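Local structure of microcin B17-processing protein McbD (Escherichia coli, 6GRI) at residues S30-Y35 / Q52-E57; H106-V111 / E123-I128. The protein belongs to the YcaO family and is needed to process the inactive microcin B17 precursor into active peptide, consistent with a role as the synthetase's ATP-dependent cyclodehydratase. The protein carries 1 engineered substitution. All coordinates share one frame; numbering follows the deposited sequence.

Interaction 1: residues S30-Y35 / Q52-E57; sequences SQIWDY and QGAIGE
Ile32, on a strand, leans over one turn of helix 47-66 and meets Ala54 and Ile55 there. Its CB is the branching point. CG2 stands anti to the backbone N and runs off from the helix, whereas CG1 lies beside that N (chi1 -61°) and turns toward it. CG1 comes within 4.3 Å of Ala54 CB, a methyl-to-methylene contact. The chain then continues extended, so that CD1 slides past the alanine methyl and ends over the helix backbone, against Ala54 O. There CD1 lies 3.7 Å from Ile55 CA. Ile55 CG1 is a little farther from CD1, at 4.2 Å.

The alanine methyl also faces the strand backbone, with Ala54 CB 3.6 Å from Ser30 O and 4.1 Å from Ser30 CB. No hydrogen bond crosses between the segments; the contact is van der Waals, between apolar side chains and against the backbone. The small residue at 54 fits the close approach: the axes of the short segments come to 7.3 Å and run roughly parallel, 27° apart. Gln31, between the two inward-pointing residues, starts its side chain away from the helix, as strand alternation requires. The hydroxyl of Ser30 is hydrogen-bonded to Ser50 OG, one turn before Ala54.

Strand 28-33 is an inner strand of a four-stranded antiparallel sheet, bonded through its backbone to strands 15-18 and 41-45. Met16 touches both Ser30 and Ile32, and Tyr58 of helix 47-66 also packs on Ile32. Trp215 of a neighbouring McbB chain touches Ile32, while Leu222 of that chain packs on Ile55, placing this sheet-on-helix layer beside a subunit interface.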
loop_
_atom_site.group_PDB
_atom_site.type_symbol
_atom_site.label_atom_id
_atom_site.label_comp_id
_atom_site.label_asym_id
_atom_site.label_seq_id
_atom_site.Cartn_x
_atom_site.Cartn_y
_atom_site.Cartn_z
ATOM N N SER D 30 5.047 -4.738 27.911
ATOM C CA SER D 30 3.680 -4.421 27.483
ATOM C C SER D 30 2.890 -3.872 28.674
ATOM O O SER D 30 3.132 -4.258 29.827
ATOM C CB SER D 30 3.007 -5.655 26.891
ATOM O OG SER D 30 3.767 -6.161 25.803
ATOM N N GLN D 31 1.955 -2.970 28.385
ATOM C CA GLN D 31 1.284 -2.194 29.418
ATOM C C GLN D 31 -0.148 -1.833 29.034
ATOM O O GLN D 31 -0.437 -1.571 27.873
ATOM C CB GLN D 31 2.077 -0.924 29.673
ATOM C CG GLN D 31 1.726 -0.203 30.958
ATOM C CD GLN D 31 2.541 1.064 31.124
ATOM O OE1 GLN D 31 2.475 1.973 30.281
ATOM N NE2 GLN D 31 3.326 1.129 32.204
ATOM N N ILE D 32 -1.030 -1.823 30.030
ATOM C CA ILE D 32 -2.425 -1.449 29.864
ATOM C C ILE D 32 -2.667 -0.303 30.821
ATOM O O ILE D 32 -2.133 -0.302 31.937
ATOM C CB ILE D 32 -3.347 -2.641 30.156
ATOM C CG1 ILE D 32 -3.008 -3.761 29.158
ATOM C CG2 ILE D 32 -4.825 -2.243 30.117
ATOM C CD1 ILE D 32 -3.898 -4.977 29.210
ATOM N N TRP D 33 -3.444 0.675 30.362
ATOM C CA TRP D 33 -3.696 1.900 31.106
ATOM C C TRP D 33 -5.188 2.244 31.035
ATOM O O TRP D 33 -5.765 2.258 29.939
ATOM C CB TRP D 33 -2.844 3.049 30.534
ATOM C CG TRP D 33 -2.928 4.328 31.349
ATOM C CD1 TRP D 33 -2.131 4.681 32.405
ATOM C CD2 TRP D 33 -3.869 5.410 31.179
ATOM N NE1 TRP D 33 -2.517 5.910 32.904
ATOM C CE2 TRP D 33 -3.579 6.379 32.173
ATOM C CE3 TRP D 33 -4.934 5.651 30.291
ATOM C CZ2 TRP D 33 -4.312 7.570 32.304
ATOM C CZ3 TRP D 33 -5.663 6.837 30.421
ATOM C CH2 TRP D 33 -5.347 7.778 31.421
ATOM N N ASP D 34 -5.802 2.508 32.198
ATOM C CA ASP D 34 -7.189 2.998 32.265
ATOM C C ASP D 34 -7.586 3.608 33.625
ATOM O O ASP D 34 -8.253 2.956 34.439
ATOM C CB ASP D 34 -8.180 1.877 31.894
ATOM C CG ASP D 34 -9.583 2.400 31.646
ATOM O OD1 ASP D 34 -9.736 3.333 30.825
ATOM O OD2 ASP D 34 -10.538 1.875 32.259
ATOM N N TYR D 35 -7.171 4.850 33.865
ATOM C CA TYR D 35 -7.694 5.663 34.990
ATOM C C TYR D 35 -7.563 5.042 36.399
ATOM O O TYR D 35 -8.510 4.490 36.962
ATOM C CB TYR D 35 -9.146 6.063 34.687
ATOM C CG TYR D 35 -9.282 6.647 33.292
ATOM C CD1 TYR D 35 -8.590 7.810 32.936
ATOM C CD2 TYR D 35 -10.065 6.024 32.316
ATOM C CE1 TYR D 35 -8.686 8.342 31.658
ATOM C CE2 TYR D 35 -10.163 6.550 31.031
ATOM C CZ TYR D 35 -9.472 7.709 30.708
ATOM O OH TYR D 35 -9.563 8.247 29.442
ATOM N N GLN D 52 0.559 -11.269 27.062
ATOM C CA GLN D 52 -0.296 -12.173 27.850
ATOM C C GLN D 52 -0.292 -11.820 29.321
ATOM O O GLN D 52 -1.324 -11.867 29.988
ATOM C CB GLN D 52 0.156 -13.617 27.671
ATOM C CG GLN D 52 -0.225 -14.185 26.312
ATOM C CD GLN D 52 0.344 -15.564 26.054
ATOM O OE1 GLN D 52 1.322 -15.984 26.673
ATOM N NE2 GLN D 52 -0.269 -16.276 25.128
ATOM N N GLY D 53 0.883 -11.462 29.818
ATOM C CA GLY D 53 1.044 -11.029 31.191
ATOM C C GLY D 53 0.235 -9.792 31.462
ATOM O O GLY D 53 -0.567 -9.772 32.384
ATOM N N ALA D 54 0.428 -8.771 30.633
ATOM C CA ALA D 54 -0.236 -7.477 30.813
ATOM C C ALA D 54 -1.753 -7.600 30.736
ATOM O O ALA D 54 -2.468 -6.944 31.498
ATOM C CB ALA D 54 0.268 -6.466 29.778
ATOM N N ILE D 55 -2.242 -8.436 29.819
ATOM C CA ILE D 55 -3.675 -8.648 29.706
ATOM C C ILE D 55 -4.125 -9.374 30.967
ATOM O O ILE D 55 -5.058 -8.935 31.625
ATOM C CB ILE D 55 -4.083 -9.420 28.439
ATOM C CG1 ILE D 55 -3.742 -8.606 27.187
ATOM C CG2 ILE D 55 -5.585 -9.686 28.456
ATOM C CD1 ILE D 55 -3.862 -9.378 25.885
ATOM N N GLY D 56 -3.431 -10.458 31.303
ATOM C CA GLY D 56 -3.711 -11.230 32.511
ATOM C C GLY D 56 -3.630 -10.466 33.823
ATOM O O GLY D 56 -4.398 -10.728 34.745
ATOM N N GLU D 57 -2.708 -9.521 33.910
ATOM C CA GLU D 57 -2.579 -8.696 35.097
ATOM C C GLU D 57 -3.763 -7.733 35.218
ATOM O O GLU D 57 -4.273 -7.509 36.311
ATOM C CB GLU D 57 -1.254 -7.936 35.064
ATOM C CG GLU D 57 -0.836 -7.335 36.398
ATOM C CD GLU D 57 -0.466 -8.378 37.437
ATOM O OE1 GLU D 57 0.117 -9.430 37.081
ATOM O OE2 GLU D 57 -0.763 -8.138 38.625
#

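Interaction 2: residues H106-V111 / E123-I128; sequences HKFKTV and EIPAVI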
loop_
_atom_site.group_PDB
_atom_site.type_symbol
_atom_site.label_atom_id
_atom_site.label_comp_id
_atom_site.label_asym_id
_atom_site.label_seq_id
_atom_site.Cartn_x
_atom_site.Cartn_y
_atom_site.Cartn_z
ATOM N N HIS D 106 -20.273 -13.163 64.606
ATOM C CA HIS D 106 -20.374 -12.295 63.429
ATOM C C HIS D 106 -20.635 -13.075 62.160
ATOM O O HIS D 106 -20.026 -14.123 61.926
ATOM C CB HIS D 106 -19.098 -11.476 63.225
ATOM C CG HIS D 106 -19.175 -10.535 62.067
ATOM N ND1 HIS D 106 -19.686 -9.262 62.178
ATOM C CD2 HIS D 106 -18.836 -10.692 60.768
ATOM C CE1 HIS D 106 -19.651 -8.672 60.998
ATOM N NE2 HIS D 106 -19.140 -9.519 60.126
ATOM N N LYS D 107 -21.508 -12.515 61.330
ATOM C CA LYS D 107 -21.880 -13.107 60.058
ATOM C C LYS D 107 -21.049 -12.438 58.963
ATOM O O LYS D 107 -21.243 -11.267 58.675
ATOM C CB LYS D 107 -23.383 -12.919 59.816
ATOM C CG LYS D 107 -24.247 -13.176 61.042
ATOM C CD LYS D 107 -25.615 -13.734 60.684
ATOM C CE LYS D 107 -25.554 -15.230 60.420
ATOM N NZ LYS D 107 -26.916 -15.812 60.274
ATOM N N PHE D 108 -20.091 -13.175 58.406
ATOM C CA PHE D 108 -19.192 -12.673 57.354
ATOM C C PHE D 108 -19.812 -12.895 55.974
ATOM O O PHE D 108 -20.515 -13.879 55.770
ATOM C CB PHE D 108 -17.843 -13.408 57.392
ATOM C CG PHE D 108 -16.980 -13.046 58.558
ATOM C CD1 PHE D 108 -17.053 -13.770 59.749
ATOM C CD2 PHE D 108 -16.078 -12.000 58.467
ATOM C CE1 PHE D 108 -16.260 -13.439 60.841
ATOM C CE2 PHE D 108 -15.274 -11.669 59.551
ATOM C CZ PHE D 108 -15.369 -12.387 60.743
ATOM N N LYS D 109 -19.542 -11.998 55.025
ATOM C CA LYS D 109 -19.903 -12.249 53.627
ATOM C C LYS D 109 -18.986 -13.347 53.101
ATOM O O LYS D 109 -17.802 -13.374 53.444
ATOM C CB LYS D 109 -19.789 -10.983 52.782
ATOM C CG LYS D 109 -20.923 -9.997 53.000
ATOM C CD LYS D 109 -22.212 -10.463 52.330
ATOM C CE LYS D 109 -23.352 -9.463 52.476
ATOM N NZ LYS D 109 -22.975 -8.093 52.034
ATOM N N THR D 110 -19.538 -14.243 52.282
ATOM C CA THR D 110 -18.872 -15.503 51.934
ATOM C C THR D 110 -18.526 -15.574 50.456
ATOM O O THR D 110 -19.255 -15.041 49.626
ATOM C CB THR D 110 -19.757 -16.733 52.270
ATOM O OG1 THR D 110 -20.669 -17.003 51.199
ATOM C CG2 THR D 110 -20.550 -16.528 53.565
ATOM N N VAL D 111 -17.423 -16.252 50.140
ATOM C CA VAL D 111 -17.062 -16.583 48.753
ATOM C C VAL D 111 -16.809 -18.065 48.665
ATOM O O VAL D 111 -16.486 -18.695 49.672
ATOM C CB VAL D 111 -15.809 -15.838 48.247
ATOM C CG1 VAL D 111 -16.144 -14.376 48.007
ATOM C CG2 VAL D 111 -14.614 -15.991 49.191
ATOM N N GLU D 123 -16.964 -22.386 52.154
ATOM C CA GLU D 123 -16.793 -20.964 51.896
ATOM C C GLU D 123 -15.771 -20.405 52.859
ATOM O O GLU D 123 -15.520 -20.980 53.922
ATOM C CB GLU D 123 -18.116 -20.218 52.020
ATOM C CG GLU D 123 -19.082 -20.484 50.871
ATOM C CD GLU D 123 -20.538 -20.309 51.262
ATOM O OE1 GLU D 123 -20.968 -20.957 52.240
ATOM O OE2 GLU D 123 -21.262 -19.541 50.590
ATOM N N ILE D 124 -15.157 -19.297 52.448
ATOM C CA ILE D 124 -14.256 -18.522 53.302
ATOM C C ILE D 124 -14.743 -17.074 53.271
ATOM O O ILE D 124 -15.560 -16.723 52.399
ATOM C CB ILE D 124 -12.781 -18.664 52.872
ATOM C CG1 ILE D 124 -12.518 -17.965 51.526
ATOM C CG2 ILE D 124 -12.411 -20.138 52.816
ATOM C CD1 ILE D 124 -11.215 -18.344 50.842
ATOM N N PRO D 125 -14.283 -16.240 54.228
ATOM C CA PRO D 125 -14.750 -14.854 54.245
ATOM C C PRO D 125 -14.315 -14.015 53.022
ATOM O O PRO D 125 -13.116 -13.916 52.714
ATOM C CB PRO D 125 -14.156 -14.295 55.544
ATOM C CG PRO D 125 -13.909 -15.483 56.389
ATOM C CD PRO D 125 -13.498 -16.556 55.434
ATOM N N ALA D 126 -15.315 -13.436 52.347
ATOM C CA ALA D 126 -15.136 -12.511 51.212
ATOM C C ALA D 126 -14.223 -11.320 51.511
ATOM O O ALA D 126 -13.484 -10.874 50.634
ATOM C CB ALA D 126 -16.494 -11.993 50.752
ATOM N N VAL D 127 -14.306 -10.802 52.739
ATOM C CA VAL D 127 -13.447 -9.705 53.221
ATOM C C VAL D 127 -11.942 -9.903 52.951
ATOM O O VAL D 127 -11.226 -8.924 52.718
ATOM C CB VAL D 127 -13.696 -9.411 54.730
ATOM C CG1 VAL D 127 -13.338 -10.600 55.618
ATOM C CG2 VAL D 127 -12.939 -8.165 55.175
ATOM N N ILE D 128 -11.483 -11.157 52.979
ATOM C CA ILE D 128 -10.078 -11.502 52.700
ATOM C C ILE D 128 -9.722 -11.469 51.198
ATOM O O ILE D 128 -8.570 -11.243 50.850
ATOM C CB ILE D 128 -9.711 -12.881 53.320
ATOM C CG1 ILE D 128 -9.866 -12.832 54.849
ATOM C CG2 ILE D 128 -8.272 -13.282 52.997
ATOM C CD1 ILE D 128 -10.061 -14.185 55.501
#
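The Phe108 ring presents its CD2 corner to Pro125 CB and Val127 CG1, each 4.2 Å away, and meets both obliquely. Over the centre of one face sits His106 CD2, 3.5 Å above the plane; the imidazole in turn has Phe108 CG at its edge, in its own plane. The rings of Phe92 and Phe142 add to this aromatic cluster. A third flat group, the Glu123 carboxylate, is approached from above: Thr110 OG1 donates to Glu123 OE2 over 2.7 Å, lying 65° out of the plane, while OE1 makes a salt bridge to Lys74.

The backbones pair as an antiparallel ladder. Val111 N reaches Ile124 O nearly straight (168° at the hydrogen), and Ile124 N returns to Val111 O. Thr110 and Pro125 form the next, non-hydrogen-bonded pair, where no N-H is called on, which suits proline. Ala126 N then bonds to Lys109 O at 2.7 Å just as the chain takes up helical torsions. With Val111 CG1 anti to the carbonyl carbon (chi1 -73°), CG1 reaches Ala126 CB and CG2 meets Ile124 CG1 (3.7 Å). Antiparallel register, reciprocal bonds and a short connection make strands 108-115 and 121-125 a beta hairpin, whose first strand also pairs with strands 73-74 and 339-347 in a larger antiparallel sheet.

How the interactions relate
Both contacts are mainly buried, yet they hold separate elements: their centres lie 29 Å apart, their nearest atoms about 15 Å, and they follow one another in series along the chain. Interaction 1 sets a strand of one sheet against a helix, burying 168 Å² through apolar and van der Waals contact without a hydrogen bond across it. Interaction 2 joins two strands edge to edge within another sheet, burying 422 Å² and combining backbone bonds with a carboxylate-hydroxyl bond and packing of an aromatic ring on aliphatic side chains. Their surroundings differ too. Chains of McbB and McbC reach residues of interaction 1, whereas no other protein chain touches the segments of interaction 2, whose neighbours all belong to McbD itself.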